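Long-range contact in putative methylthioribose-1-phosphate isomerase (Pyrococcus horikoshii OT3, PDB 6A34), which probably catalyses the interconversion of 5-methylthioribose 1-phosphate and 5-methylthioribulose 1-phosphate in the methionine salvage pathway: residues Leu110-Lys115 / Tyr137-Glu142. Residues are numbered along the deposited sequence; the frame is centred on the assembly and turned at random.
Sequences LNRIKK and YKIADE
Arg112 and Glu142 illustrate how an end-on, bidentate salt bridge can span two helices whose backbones stay well apart. Both terminal nitrogens of the guanidinium are used, one for each carboxylate oxygen: NH1 of Arg112 donates to OE1 of Glu142 at 2.6 Å, and NH2 of Arg112 to OE2 of Glu142 at 2.8 Å. Each oxygen accepts through its syn lone pair, in the guanidinium plane, and the two flat groups lie only 17° from coplanar. The pair of nearly straight bonds thereby fixes the rotation of one group against the other.

Two isoleucines supply the apolar part of the contact. Ile139 brings CG1 over one face of the guanidinium, 3.8 Å from NH1 of Arg112, and the same CG1 also touches CD of Arg112. CD1 of Ile139 reaches further across to meet CD1 of Ile113 at 3.9 Å, the two isoleucines crossing obliquely. CB of the exposed Lys138 approaches NH2 of Arg112 obliquely, and the extended chain beyond it leads away.

The reach comes from the torsions. Arg112 sets CG anti to its backbone N (chi1 179°) and stays extended to NE, and Glu142 is likewise extended beyond CG, so the two meet tip to tip. In the second shell, Glu135, one turn before Lys138, makes a further salt bridge with NE of Arg112; two carboxylates around one guanidinium would be expected to stabilise its positive charge.

The segments pass at 144°, roughly antiparallel, with axes 11.3 Å apart, as parts of helices 104-119 and 125-157. On helix 104-119, the buried Ile113 also packs on Leu70 of helix 59-76 and Phe89 of helix 82-97, tying the contact to both. Helix 125-157 leads into strand 161-165 of the seven-stranded mixed sheet, so the contact belongs to the run of helices that precedes this sheet in the chain.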
ATOM      1  N   LEU A 110      32.974   8.052  10.545  1.00 39.96           N
ATOM      2  CA  LEU A 110      34.053   7.399  11.216  1.00 41.72           C
ATOM      3  C   LEU A 110      35.376   7.758  10.557  1.00 45.07           C
ATOM      4  O   LEU A 110      36.317   8.099  11.248  1.00 51.77           O
ATOM      5  CB  LEU A 110      33.855   5.884  11.192  1.00 40.45           C
ATOM      6  CG  LEU A 110      32.716   5.383  12.066  1.00 43.82           C
ATOM      7  CD1 LEU A 110      32.578   3.868  11.951  1.00 43.10           C
ATOM      8  CD2 LEU A 110      32.915   5.810  13.512  1.00 41.15           C
ATOM      9  N   ASN A 111      35.432   7.640   9.234  1.00 42.77           N
ATOM     10  CA  ASN A 111      36.628   7.940   8.476  1.00 43.42           C
ATOM     11  C   ASN A 111      37.061   9.403   8.626  1.00 36.29           C
ATOM     12  O   ASN A 111      38.241   9.708   8.566  1.00 41.34           O
ATOM     13  CB  ASN A 111      36.448   7.632   6.991  1.00 51.12           C
ATOM     14  CG  ASN A 111      37.271   6.430   6.607  1.00 61.56           C
ATOM     15  OD1 ASN A 111      36.838   5.291   6.788  1.00 70.76           O
ATOM     16  ND2 ASN A 111      38.490   6.693   6.162  1.00 65.76           N
ATOM     17  N   ARG A 112      36.100  10.314   8.701  1.00 36.26           N
ATOM     18  CA  ARG A 112      36.364  11.738   8.919  1.00 40.68           C
ATOM     19  C   ARG A 112      37.123  11.946  10.248  1.00 42.66           C
ATOM     20  O   ARG A 112      38.016  12.788  10.325  1.00 39.57           O
ATOM     21  CB  ARG A 112      35.034  12.489   8.949  1.00 41.46           C
ATOM     22  CG  ARG A 112      35.151  13.987   9.186  1.00 43.43           C
ATOM     23  CD  ARG A 112      33.812  14.689   9.014  1.00 42.38           C
ATOM     24  NE  ARG A 112      33.834  16.063   9.507  1.00 38.71           N
ATOM     25  CZ  ARG A 112      32.852  16.907   9.321  1.00 39.61           C
ATOM     26  NH1 ARG A 112      31.741  16.468   8.749  1.00 42.08           N
ATOM     27  NH2 ARG A 112      32.972  18.173   9.689  1.00 39.79           N
ATOM     28  N   ILE A 113      36.749  11.181  11.284  1.00 38.40           N
ATOM     29  CA  ILE A 113      37.362  11.318  12.606  1.00 39.45           C
ATOM     30  C   ILE A 113      38.723  10.601  12.643  1.00 42.26           C
ATOM     31  O   ILE A 113      39.723  11.204  13.006  1.00 40.68           O
ATOM     32  CB  ILE A 113      36.395  10.824  13.681  1.00 35.11           C
ATOM     33  CG1 ILE A 113      35.160  11.729  13.698  1.00 34.39           C
ATOM     34  CG2 ILE A 113      37.108  10.732  15.029  1.00 35.27           C
ATOM     35  CD1 ILE A 113      34.156  11.367  14.754  1.00 37.60           C
ATOM     36  N   LYS A 114      38.726   9.315  12.296  1.00 42.24           N
ATOM     37  CA  LYS A 114      39.922   8.519  12.013  1.00 53.30           C
ATOM     38  C   LYS A 114      40.999   9.374  11.310  1.00 53.33           C
ATOM     39  O   LYS A 114      42.120   9.478  11.808  1.00 47.22           O
ATOM     40  CB  LYS A 114      39.491   7.299  11.194  1.00 57.13           C
ATOM     41  CG  LYS A 114      40.589   6.517  10.491  1.00 69.22           C
ATOM     42  CD  LYS A 114      41.415   5.653  11.406  1.00 78.54           C
ATOM     43  CE  LYS A 114      41.964   4.426  10.702  1.00 83.09           C
ATOM     44  NZ  LYS A 114      42.799   3.623  11.628  1.00 87.75           N
ATOM     45  N   LYS A 115      40.647  10.007  10.182  1.00 50.07           N
ATOM     46  CA  LYS A 115      41.600  10.744   9.359  1.00 46.78           C
ATOM     47  C   LYS A 115      42.107  11.974  10.124  1.00 45.98           C
ATOM     48  O   LYS A 115      43.274  12.307  10.049  1.00 45.66           O
ATOM     49  CB  LYS A 115      40.981  11.201   8.028  1.00 58.47           C
ATOM     50  CG  LYS A 115      41.928  11.289   6.830  1.00 69.63           C
ATOM     51  CD  LYS A 115      43.420  11.306   7.188  1.00 86.99           C
ATOM     52  CE  LYS A 115      44.361  11.043   6.029  1.00 96.79           C
ATOM     53  NZ  LYS A 115      44.983  12.301   5.550  1.00104.59           N
ATOM     54  N   TYR A 137      30.645  16.531  17.268  1.00 37.04           N
ATOM     55  CA  TYR A 137      29.611  17.546  17.375  1.00 34.23           C
ATOM     56  C   TYR A 137      29.412  18.218  16.015  1.00 38.53           C
ATOM     57  O   TYR A 137      28.298  18.599  15.662  1.00 38.38           O
ATOM     58  CB  TYR A 137      29.900  18.587  18.458  1.00 35.03           C
ATOM     59  CG  TYR A 137      29.526  18.143  19.853  1.00 40.51           C
ATOM     60  CD1 TYR A 137      28.206  17.877  20.194  1.00 38.34           C
ATOM     61  CD2 TYR A 137      30.486  17.996  20.839  1.00 38.35           C
ATOM     62  CE1 TYR A 137      27.850  17.476  21.469  1.00 38.49           C
ATOM     63  CE2 TYR A 137      30.146  17.606  22.123  1.00 38.33           C
ATOM     64  CZ  TYR A 137      28.828  17.330  22.432  1.00 37.00           C
ATOM     65  OH  TYR A 137      28.483  16.936  23.678  1.00 38.68           O
ATOM     66  N   LYS A 138      30.508  18.394  15.278  1.00 38.89           N
ATOM     67  CA  LYS A 138      30.472  19.034  13.981  1.00 42.54           C
ATOM     68  C   LYS A 138      29.624  18.199  12.997  1.00 36.12           C
ATOM     69  O   LYS A 138      28.902  18.761  12.226  1.00 34.55           O
ATOM     70  CB  LYS A 138      31.893  19.217  13.443  1.00 44.73           C
ATOM     71  CG  LYS A 138      32.544  20.574  13.648  1.00 47.94           C
ATOM     72  CD  LYS A 138      33.854  20.603  12.857  1.00 56.38           C
ATOM     73  CE  LYS A 138      34.763  21.790  13.097  1.00 57.79           C
ATOM     74  NZ  LYS A 138      36.078  21.541  12.454  1.00 59.57           N
ATOM     75  N   ILE A 139      29.780  16.872  13.022  1.00 37.15           N
ATOM     76  CA  ILE A 139      29.051  15.976  12.160  1.00 38.69           C
ATOM     77  C   ILE A 139      27.550  16.138  12.436  1.00 39.58           C
ATOM     78  O   ILE A 139      26.769  16.359  11.521  1.00 45.08           O
ATOM     79  CB  ILE A 139      29.554  14.532  12.323  1.00 38.16           C
ATOM     80  CG1 ILE A 139      30.987  14.404  11.807  1.00 38.06           C
ATOM     81  CG2 ILE A 139      28.627  13.525  11.626  1.00 39.19           C
ATOM     82  CD1 ILE A 139      31.697  13.138  12.271  1.00 38.77           C
ATOM     83  N   ALA A 140      27.162  16.100  13.712  1.00 43.19           N
ATOM     84  CA  ALA A 140      25.768  16.207  14.080  1.00 40.56           C
ATOM     85  C   ALA A 140      25.236  17.580  13.671  1.00 40.06           C
ATOM     86  O   ALA A 140      24.210  17.630  13.002  1.00 36.25           O
ATOM     87  CB  ALA A 140      25.556  15.952  15.546  1.00 42.82           C
ATOM     88  N   ASP A 141      25.945  18.657  14.048  1.00 36.54           N
ATOM     89  CA  ASP A 141      25.463  20.028  13.852  1.00 35.24           C
ATOM     90  C   ASP A 141      25.332  20.373  12.361  1.00 34.84           C
ATOM     91  O   ASP A 141      24.494  21.177  12.004  1.00 37.75           O
ATOM     92  CB  ASP A 141      26.371  21.072  14.518  1.00 39.89           C
ATOM     93  CG  ASP A 141      26.444  20.970  16.035  1.00 43.93           C
ATOM     94  OD1 ASP A 141      25.488  20.429  16.636  1.00 44.79           O
ATOM     95  OD2 ASP A 141      27.501  21.361  16.598  1.00 44.96           O
ATOM     96  N   GLU A 142      26.212  19.830  11.525  1.00 33.46           N
ATOM     97  CA  GLU A 142      26.182  20.048  10.080  1.00 41.80           C
ATOM     98  C   GLU A 142      24.880  19.479   9.497  1.00 39.38           C
ATOM     99  O   GLU A 142      24.322  20.044   8.568  1.00 36.74           O
ATOM    100  CB  GLU A 142      27.377  19.382   9.382  1.00 40.19           C
ATOM    101  CG  GLU A 142      28.613  20.273   9.346  1.00 42.66           C
ATOM    102  CD  GLU A 142      29.946  19.549   9.207  1.00 43.60           C
ATOM    103  OE1 GLU A 142      29.957  18.402   8.710  1.00 42.27           O
ATOM    104  OE2 GLU A 142      30.978  20.130   9.616  1.00 50.31           O
TER